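Local coordinates for protein uncharacterized metal-dependent hydrolase (Pyrococcus furiosus, PDB 3ICJ) that binds two zinc ions and probably acts as an amidohydrolase, cleaving carbon-nitrogen bonds other than peptide bonds, at residues T47-K53 and G484-R488; M113-R117 and I137-W142; L215-K221 and K247-A251. One frame throughout, in Å; residues are numbered along the deposited sequence.

Overall arrangement
Soon after strand 37-41 the chain forms the β-hairpin of strands 44-49 and 52-55, which takes part in contact 1; its partner, residues 484-488, comes only near the C terminus. The long loop so closed contains both other contacts and ties a hairpin near the N terminus to a loop near the C-terminal end. Within it, contact 2 closes a short β-α-β unit by pairing strand 114-115 with strand 137-142. Contact 3 opens after contact 2 is complete and packs helix 217-233 against helix 246-257, on the two sides of strand 236-244 in sequence. Contacts 2 and 3 touch where Phe138 CE2 meets Leu215 CD2 at 4.0 Å, whereas the centre of contact 1 lies about 42 Å and 36 Å from theirs.

Contact 1: T47-K53 and G484-R488; sequences TSFSPVK and GKLER
Thr47 meets Leu486 and Glu487 where the β-hairpin of strands 44-49 and 52-55 is met by the loop before strand 494-497. The backbones are joined by a hydrogen bond from Leu486 N to Thr47 O of 2.9 Å. Thr47 spreads its two branches: CG2 lies 3.5 Å from Leu486 O, a buried oxygen with no polar partner in the model, while OG1 turns to the Glu487 carboxylate. Glu487 crosses Thr47 at about a right angle and bends sharply at its second torsion (chi2 -106°), which brings OE1 to the hairpin. There it forms a salt bridge with Lys53 NZ at 3.3 Å, whose hydrogen bond is weak, linking the loop to the second strand. Lys485 starts with CB 3.3 Å from Thr47 O and runs out along the hairpin; a turn at its last torsion (chi4 -71°) sets NZ 3.0 Å from Ser48 OG. The ammonium donates to a water that in turn donates to Ser50 O, and this water links Lys485 to the hairpin turn, which carries a cis peptide before Pro51. Leu486 itself packs on Val93 and Pro95 of strand 92-102. A second water joins Ser48 OG, at 2.9 Å, to Glu487 OE2, to which it donates a hydrogen bond of 2.8 Å.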
loop_
_atom_site.group_PDB
_atom_site.type_symbol
_atom_site.label_atom_id
_atom_site.label_comp_id
_atom_site.label_asym_id
_atom_site.label_seq_id
_atom_site.Cartn_x
_atom_site.Cartn_y
_atom_site.Cartn_z
ATOM N N THR A 47 -0.529 -21.244 13.418
ATOM C CA THR A 47 0.798 -21.108 12.850
ATOM C C THR A 47 0.728 -20.950 11.335
ATOM O O THR A 47 1.695 -20.529 10.723
ATOM C CB THR A 47 1.676 -22.308 13.178
ATOM O OG1 THR A 47 1.051 -23.492 12.673
ATOM C CG2 THR A 47 1.893 -22.418 14.712
ATOM N N SER A 48 -0.421 -21.286 10.748
ATOM C CA SER A 48 -0.598 -21.319 9.304
ATOM C C SER A 48 -2.086 -21.335 8.954
ATOM O O SER A 48 -2.893 -21.847 9.737
ATOM C CB SER A 48 0.079 -22.564 8.709
ATOM O OG SER A 48 -0.059 -22.565 7.304
ATOM N N PHE A 49 -2.445 -20.754 7.798
ATOM C CA PHE A 49 -3.832 -20.801 7.282
ATOM C C PHE A 49 -3.920 -21.569 5.959
ATOM O O PHE A 49 -5.007 -21.747 5.409
ATOM C CB PHE A 49 -4.454 -19.394 7.128
ATOM C CG PHE A 49 -4.688 -18.676 8.436
ATOM C CD1 PHE A 49 -5.715 -19.074 9.300
ATOM C CD2 PHE A 49 -3.880 -17.609 8.811
ATOM C CE1 PHE A 49 -5.925 -18.408 10.532
ATOM C CE2 PHE A 49 -4.089 -16.939 10.035
ATOM C CZ PHE A 49 -5.112 -17.343 10.887
ATOM N N SER A 50 -2.778 -22.009 5.442
ATOM C CA SER A 50 -2.780 -22.825 4.221
ATOM C C SER A 50 -1.696 -23.910 4.265
ATOM O O SER A 50 -0.571 -23.668 3.841
ATOM C CB SER A 50 -2.652 -21.952 2.970
ATOM O OG SER A 50 -2.704 -22.729 1.778
ATOM N N PRO A 51 -2.026 -25.098 4.810
ATOM C CA PRO A 51 -3.305 -25.456 5.439
ATOM C C PRO A 51 -3.414 -24.926 6.882
ATOM O O PRO A 51 -2.404 -24.566 7.484
ATOM C CB PRO A 51 -3.261 -26.988 5.442
ATOM C CG PRO A 51 -1.798 -27.287 5.650
ATOM C CD PRO A 51 -1.043 -26.199 4.907
ATOM N N VAL A 52 -4.633 -24.856 7.412
ATOM C CA VAL A 52 -4.857 -24.388 8.788
ATOM C C VAL A 52 -4.133 -25.305 9.778
ATOM O O VAL A 52 -4.307 -26.523 9.727
ATOM C CB VAL A 52 -6.367 -24.343 9.145
ATOM C CG1 VAL A 52 -6.565 -24.136 10.641
ATOM C CG2 VAL A 52 -7.068 -23.238 8.367
ATOM N N LYS A 53 -3.300 -24.723 10.641
ATOM C CA LYS A 53 -2.627 -25.489 11.680
ATOM C C LYS A 53 -2.672 -24.717 12.981
ATOM O O LYS A 53 -2.268 -23.555 13.038
ATOM C CB LYS A 53 -1.178 -25.810 11.286
ATOM C CG LYS A 53 -0.530 -26.872 12.166
ATOM C CD LYS A 53 0.984 -26.811 12.102
ATOM C CE LYS A 53 1.605 -27.294 13.403
ATOM N NZ LYS A 53 2.668 -26.334 13.831
ATOM N N GLY A 484 5.082 -14.539 7.842
ATOM C CA GLY A 484 3.724 -14.935 7.446
ATOM C C GLY A 484 3.141 -16.166 8.118
ATOM O O GLY A 484 1.941 -16.427 8.000
ATOM N N LYS A 485 4.000 -16.931 8.794
ATOM C CA LYS A 485 3.631 -18.134 9.545
ATOM C C LYS A 485 4.282 -18.054 10.922
ATOM O O LYS A 485 5.182 -17.233 11.136
ATOM C CB LYS A 485 4.123 -19.406 8.822
ATOM C CG LYS A 485 3.423 -19.724 7.489
ATOM C CD LYS A 485 3.810 -21.145 7.005
ATOM C CE LYS A 485 3.402 -21.394 5.550
ATOM N NZ LYS A 485 1.907 -21.530 5.353
ATOM N N LEU A 486 3.816 -18.876 11.861
ATOM C CA LEU A 486 4.456 -18.993 13.178
ATOM C C LEU A 486 5.029 -20.397 13.444
ATOM O O LEU A 486 5.004 -20.895 14.573
ATOM C CB LEU A 486 3.506 -18.543 14.298
ATOM C CG LEU A 486 3.073 -17.063 14.281
ATOM C CD1 LEU A 486 1.920 -16.789 15.278
ATOM C CD2 LEU A 486 4.266 -16.159 14.570
ATOM N N GLU A 487 5.563 -21.023 12.404
ATOM C CA GLU A 487 6.295 -22.294 12.559
ATOM C C GLU A 487 7.712 -21.992 13.049
ATOM O O GLU A 487 8.123 -20.836 13.042
ATOM C CB GLU A 487 6.369 -23.036 11.222
ATOM C CG GLU A 487 5.167 -22.840 10.294
ATOM C CD GLU A 487 4.257 -24.052 10.212
ATOM O OE1 GLU A 487 4.011 -24.699 11.265
ATOM O OE2 GLU A 487 3.789 -24.348 9.085
ATOM N N ARG A 488 8.459 -23.023 13.454
ATOM C CA ARG A 488 9.865 -22.875 13.878
ATOM C C ARG A 488 10.715 -22.129 12.842
ATOM O O ARG A 488 10.691 -22.462 11.657
ATOM C CB ARG A 488 10.509 -24.249 14.142
ATOM C CG ARG A 488 11.923 -24.177 14.732
ATOM C CD ARG A 488 12.885 -25.225 14.150
ATOM N NE ARG A 488 12.545 -26.579 14.575
ATOM C CZ ARG A 488 11.989 -27.502 13.796
ATOM N NH1 ARG A 488 11.710 -27.238 12.524
ATOM N NH2 ARG A 488 11.715 -28.700 14.294
HETATM O O HOH W 1 2.318 -24.164 6.694
HETATM O O HOH W 2 -0.688 -19.409 5.890
HETATM O O HOH W 3 1.655 -21.595 2.635
#

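Contact 2: M113-R117 and I137-W142; sequences MVDLR and IFGFGW
The Phe140 ring is met obliquely by Met113, Val114, Asp115 and Arg117, four of the five residues of 113-117. Met113 CE touches CD2 of the ring at 3.7 Å, and SD, 64° off the ring normal, makes a Met-aromatic contact. Near the far end of the ring, Arg117 NE comes within 3.5 Å of CE1, with guanidinium and ring planes 36° apart, and Asp115 OD1 lies 3.7 Å from CZ. Phe140 reaches all of them because its CG sits between backbone N and carbonyl carbon (chi1 75°). The backbones pair in parallel, as the two strands of a β-α-β unit with helix 122-130 between them in sequence: Val114 N donates to Phe138 O at 2.8 Å, Phe140 N to Val114 O, and Leu116 N to Phe140 O. Leu116 CD1 meets Trp142 CD1 at 4.0 Å, next to Leu125 of that helix. At Gly141 a CB would clash with Arg117 CG. Arg117 grips Asp115 side-on, NE to OD1 at 3.0 Å and NH2 to OD2, while its backbone N reaches OD1 from the opposite face in an Asx turn. This triple hold fixes the carboxylate beside the ring and would probably keep Asp115 ionised.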
loop_
_atom_site.group_PDB
_atom_site.type_symbol
_atom_site.label_atom_id
_atom_site.label_comp_id
_atom_site.label_asym_id
_atom_site.label_seq_id
_atom_site.Cartn_x
_atom_site.Cartn_y
_atom_site.Cartn_z
ATOM N N MET A 113 -3.841 15.295 7.907
ATOM C CA MET A 113 -4.577 16.312 7.171
ATOM C C MET A 113 -5.767 16.820 7.966
ATOM O O MET A 113 -6.363 16.082 8.756
ATOM C CB MET A 113 -5.048 15.780 5.810
ATOM C CG MET A 113 -3.969 15.766 4.742
ATOM S SD MET A 113 -4.619 15.800 3.066
ATOM C CE MET A 113 -5.272 14.180 2.889
ATOM N N VAL A 114 -6.087 18.096 7.779
ATOM C CA VAL A 114 -7.284 18.668 8.387
ATOM C C VAL A 114 -8.513 18.158 7.632
ATOM O O VAL A 114 -8.602 18.312 6.415
ATOM C CB VAL A 114 -7.234 20.229 8.411
ATOM C CG1 VAL A 114 -8.570 20.808 8.899
ATOM C CG2 VAL A 114 -6.089 20.721 9.308
ATOM N N ASP A 115 -9.439 17.545 8.367
ATOM C CA ASP A 115 -10.697 17.013 7.824
ATOM C C ASP A 115 -11.770 18.103 7.637
ATOM O O ASP A 115 -12.301 18.637 8.617
ATOM C CB ASP A 115 -11.216 15.905 8.757
ATOM C CG ASP A 115 -12.293 15.031 8.119
ATOM O OD1 ASP A 115 -12.827 15.375 7.039
ATOM O OD2 ASP A 115 -12.612 13.982 8.719
ATOM N N LEU A 116 -12.095 18.403 6.375
ATOM C CA LEU A 116 -13.049 19.470 6.022
ATOM C C LEU A 116 -14.342 18.962 5.381
ATOM O O LEU A 116 -15.053 19.736 4.732
ATOM C CB LEU A 116 -12.411 20.511 5.084
ATOM C CG LEU A 116 -11.180 21.320 5.501
ATOM C CD1 LEU A 116 -10.693 22.196 4.336
ATOM C CD2 LEU A 116 -11.452 22.171 6.747
ATOM N N ARG A 117 -14.640 17.675 5.544
ATOM C CA ARG A 117 -15.866 17.093 4.988
ATOM C C ARG A 117 -17.094 17.552 5.778
ATOM O O ARG A 117 -17.097 17.504 7.010
ATOM C CB ARG A 117 -15.785 15.560 4.967
ATOM C CG ARG A 117 -14.815 14.999 3.932
ATOM C CD ARG A 117 -14.654 13.500 4.076
ATOM N NE ARG A 117 -13.867 13.136 5.255
ATOM C CZ ARG A 117 -13.809 11.913 5.775
ATOM N NH1 ARG A 117 -14.497 10.917 5.229
ATOM N NH2 ARG A 117 -13.063 11.682 6.852
ATOM N N ILE A 137 -0.229 23.772 6.552
ATOM C CA ILE A 137 -1.506 23.103 6.825
ATOM C C ILE A 137 -2.070 22.478 5.556
ATOM O O ILE A 137 -2.448 23.195 4.632
ATOM C CB ILE A 137 -2.579 24.063 7.420
ATOM C CG1 ILE A 137 -2.065 24.756 8.687
ATOM C CG2 ILE A 137 -3.876 23.301 7.724
ATOM C CD1 ILE A 137 -2.825 26.024 9.027
ATOM N N PHE A 138 -2.132 21.149 5.539
ATOM C CA PHE A 138 -2.775 20.382 4.476
ATOM C C PHE A 138 -4.147 19.914 4.932
ATOM O O PHE A 138 -4.329 19.538 6.084
ATOM C CB PHE A 138 -1.911 19.177 4.062
ATOM C CG PHE A 138 -0.560 19.566 3.509
ATOM C CD1 PHE A 138 -0.436 20.043 2.201
ATOM C CD2 PHE A 138 0.581 19.483 4.300
ATOM C CE1 PHE A 138 0.815 20.418 1.683
ATOM C CE2 PHE A 138 1.837 19.855 3.795
ATOM C CZ PHE A 138 1.952 20.322 2.480
ATOM N N GLY A 139 -5.108 19.953 4.017
ATOM C CA GLY A 139 -6.473 19.527 4.313
ATOM C C GLY A 139 -7.181 19.002 3.082
ATOM O O GLY A 139 -6.646 19.084 1.978
ATOM N N PHE A 140 -8.394 18.482 3.270
ATOM C CA PHE A 140 -9.123 17.802 2.201
ATOM C C PHE A 140 -10.628 17.788 2.457
ATOM O O PHE A 140 -11.077 17.958 3.596
ATOM C CB PHE A 140 -8.632 16.348 2.053
ATOM C CG PHE A 140 -9.117 15.426 3.149
ATOM C CD1 PHE A 140 -10.255 14.636 2.968
ATOM C CD2 PHE A 140 -8.441 15.351 4.371
ATOM C CE1 PHE A 140 -10.722 13.800 3.985
ATOM C CE2 PHE A 140 -8.899 14.508 5.395
ATOM C CZ PHE A 140 -10.036 13.733 5.197
ATOM N N GLY A 141 -11.396 17.542 1.399
ATOM C CA GLY A 141 -12.798 17.189 1.542
ATOM C C GLY A 141 -13.832 18.297 1.535
ATOM O O GLY A 141 -15.000 18.032 1.812
ATOM N N TRP A 142 -13.430 19.533 1.232
ATOM C CA TRP A 142 -14.409 20.616 1.086
ATOM C C TRP A 142 -15.213 20.512 -0.218
ATOM O O TRP A 142 -14.804 19.848 -1.172
ATOM C CB TRP A 142 -13.761 22.001 1.220
ATOM C CG TRP A 142 -12.693 22.325 0.197
ATOM C CD1 TRP A 142 -11.337 22.208 0.369
ATOM C CD2 TRP A 142 -12.883 22.837 -1.140
ATOM N NE1 TRP A 142 -10.674 22.609 -0.768
ATOM C CE2 TRP A 142 -11.595 23.000 -1.710
ATOM C CE3 TRP A 142 -14.012 23.177 -1.907
ATOM C CZ2 TRP A 142 -11.403 23.487 -3.021
ATOM C CZ3 TRP A 142 -13.819 23.650 -3.215
ATOM C CH2 TRP A 142 -12.524 23.807 -3.752
#

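Contact 3: L215-K221 and K247-A251; sequences LTVKDYK and KALKA
Leu215 O receives Lys247 NZ at 2.8 Å, the hydrogen bond that joins the two segments. The Lys247 chain is extended beyond CG, with CD also lying 3.3 Å from the carbonyl oxygen, and its ammonium bonds to Glu212 O as well, so two backbone carbonyls near the end of helix 200-214 share one positive charge. A threonine in its place, lacking the long chain and the ammonium, would probably leave the carbonyls of Leu215 and Glu212 without this shared donor. Thr216 follows as N-cap of helix 217-233 and forms a capping box with Asp219, OG1 accepting from Asp219 N at 3.2 Å while its own N donates to Asp219 OD2. In the first turn, Val217 crosses Lys250 at about a right angle, CG2 touching CD at 3.7 Å, and its CG1 leans on the backbone of Ala251. Tyr220 lays its ring against the start of 247-251: Lys247 CB makes a CH-π contact over one face, 4.2 Å from the centroid, Ala248 N lies over the same face near the rim, and the phenol OH bonds to Asn211 O. Lys221 lends CG to Ala251 CB, 3.7 Å away, before a bend at chi3 (76°) carries its ammonium to Glu254 and Glu258. With Ala248 and Ala251 in the interface, the axes of the segments 217-221 and 247-251 approach to 8.2 Å and cross at -68°. These are successive helices flanking strand 236-244, as in the (βα)8 barrel of amidohydrolases, with the Ala248 side chain about 9 Å from that of the zinc ligand His103.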
loop_
_atom_site.group_PDB
_atom_site.type_symbol
_atom_site.label_atom_id
_atom_site.label_comp_id
_atom_site.label_asym_id
_atom_site.label_seq_id
_atom_site.Cartn_x
_atom_site.Cartn_y
_atom_site.Cartn_z
ATOM N N LEU A 215 8.418 19.798 1.357
ATOM C CA LEU A 215 8.533 18.874 2.493
ATOM C C LEU A 215 9.990 18.472 2.754
ATOM O O LEU A 215 10.776 18.343 1.830
ATOM C CB LEU A 215 7.659 17.638 2.276
ATOM C CG LEU A 215 6.163 17.943 2.131
ATOM C CD1 LEU A 215 5.405 16.685 1.759
ATOM C CD2 LEU A 215 5.582 18.584 3.384
ATOM N N THR A 216 10.346 18.317 4.021
ATOM C CA THR A 216 11.729 18.032 4.410
ATOM C C THR A 216 11.857 16.568 4.822
ATOM O O THR A 216 10.846 15.862 4.922
ATOM C CB THR A 216 12.206 18.919 5.591
ATOM O OG1 THR A 216 11.467 18.580 6.775
ATOM C CG2 THR A 216 12.049 20.401 5.275
ATOM N N VAL A 217 13.094 16.124 5.052
ATOM C CA VAL A 217 13.366 14.784 5.596
ATOM C C VAL A 217 12.650 14.579 6.945
ATOM O O VAL A 217 12.003 13.562 7.139
ATOM C CB VAL A 217 14.886 14.499 5.709
ATOM C CG1 VAL A 217 15.163 13.232 6.554
ATOM C CG2 VAL A 217 15.498 14.380 4.312
ATOM N N LYS A 218 12.734 15.566 7.842
ATOM C CA LYS A 218 12.012 15.529 9.125
ATOM C C LYS A 218 10.492 15.363 8.959
ATOM O O LYS A 218 9.875 14.569 9.680
ATOM C CB LYS A 218 12.286 16.797 9.947
ATOM C CG LYS A 218 13.435 16.721 10.938
ATOM C CD LYS A 218 13.702 18.090 11.588
ATOM C CE LYS A 218 12.522 18.613 12.426
ATOM N NZ LYS A 218 12.551 18.112 13.831
ATOM N N ASP A 219 9.894 16.098 8.016
ATOM C CA ASP A 219 8.459 15.927 7.707
ATOM C C ASP A 219 8.176 14.473 7.312
ATOM O O ASP A 219 7.204 13.878 7.793
ATOM C CB ASP A 219 8.000 16.812 6.555
ATOM C CG ASP A 219 8.065 18.292 6.857
ATOM O OD1 ASP A 219 7.859 18.707 8.015
ATOM O OD2 ASP A 219 8.282 19.053 5.893
ATOM N N TYR A 220 9.029 13.892 6.469
ATOM C CA TYR A 220 8.830 12.492 6.049
ATOM C C TYR A 220 8.977 11.479 7.171
ATOM O O TYR A 220 8.208 10.516 7.213
ATOM C CB TYR A 220 9.734 12.085 4.887
ATOM C CG TYR A 220 9.178 12.456 3.542
ATOM C CD1 TYR A 220 9.368 13.732 3.022
ATOM C CD2 TYR A 220 8.443 11.542 2.796
ATOM C CE1 TYR A 220 8.854 14.092 1.779
ATOM C CE2 TYR A 220 7.920 11.888 1.533
ATOM C CZ TYR A 220 8.137 13.172 1.037
ATOM O OH TYR A 220 7.632 13.542 -0.192
ATOM N N LYS A 221 9.911 11.726 8.096
ATOM C CA LYS A 221 10.089 10.861 9.278
ATOM C C LYS A 221 8.817 10.839 10.106
ATOM O O LYS A 221 8.378 9.787 10.562
ATOM C CB LYS A 221 11.250 11.356 10.148
ATOM C CG LYS A 221 12.645 11.103 9.574
ATOM C CD LYS A 221 13.707 11.712 10.473
ATOM C CE LYS A 221 13.908 10.860 11.717
ATOM N NZ LYS A 221 14.739 11.565 12.741
ATOM N N LYS A 247 13.543 11.684 -0.527
ATOM C CA LYS A 247 13.351 12.112 0.865
ATOM C C LYS A 247 12.757 11.042 1.787
ATOM O O LYS A 247 13.147 10.961 2.955
ATOM C CB LYS A 247 12.551 13.425 0.942
ATOM C CG LYS A 247 13.386 14.633 0.514
ATOM C CD LYS A 247 12.582 15.923 0.465
ATOM C CE LYS A 247 13.519 17.080 0.148
ATOM N NZ LYS A 247 12.799 18.362 -0.143
ATOM N N ALA A 248 11.826 10.243 1.265
ATOM C CA ALA A 248 11.304 9.093 2.013
ATOM C C ALA A 248 12.385 8.068 2.370
ATOM O O ALA A 248 12.401 7.612 3.497
ATOM C CB ALA A 248 10.157 8.428 1.292
ATOM N N LEU A 249 13.264 7.727 1.418
ATOM C CA LEU A 249 14.458 6.904 1.692
ATOM C C LEU A 249 15.391 7.522 2.737
ATOM O O LEU A 249 15.787 6.833 3.674
ATOM C CB LEU A 249 15.235 6.549 0.410
ATOM C CG LEU A 249 16.432 5.586 0.589
ATOM C CD1 LEU A 249 15.973 4.225 1.119
ATOM C CD2 LEU A 249 17.159 5.388 -0.714
ATOM N N LYS A 250 15.726 8.809 2.589
ATOM C CA LYS A 250 16.557 9.498 3.586
ATOM C C LYS A 250 15.925 9.400 4.975
ATOM O O LYS A 250 16.630 9.176 5.957
ATOM C CB LYS A 250 16.777 10.977 3.232
ATOM C CG LYS A 250 17.769 11.280 2.120
ATOM C CD LYS A 250 18.065 12.786 2.118
ATOM C CE LYS A 250 19.059 13.201 1.024
ATOM N NZ LYS A 250 18.727 12.513 -0.257
ATOM N N ALA A 251 14.593 9.523 5.046
ATOM C CA ALA A 251 13.863 9.363 6.310
ATOM C C ALA A 251 13.909 7.939 6.871
ATOM O O ALA A 251 14.030 7.759 8.078
ATOM C CB ALA A 251 12.391 9.815 6.149
#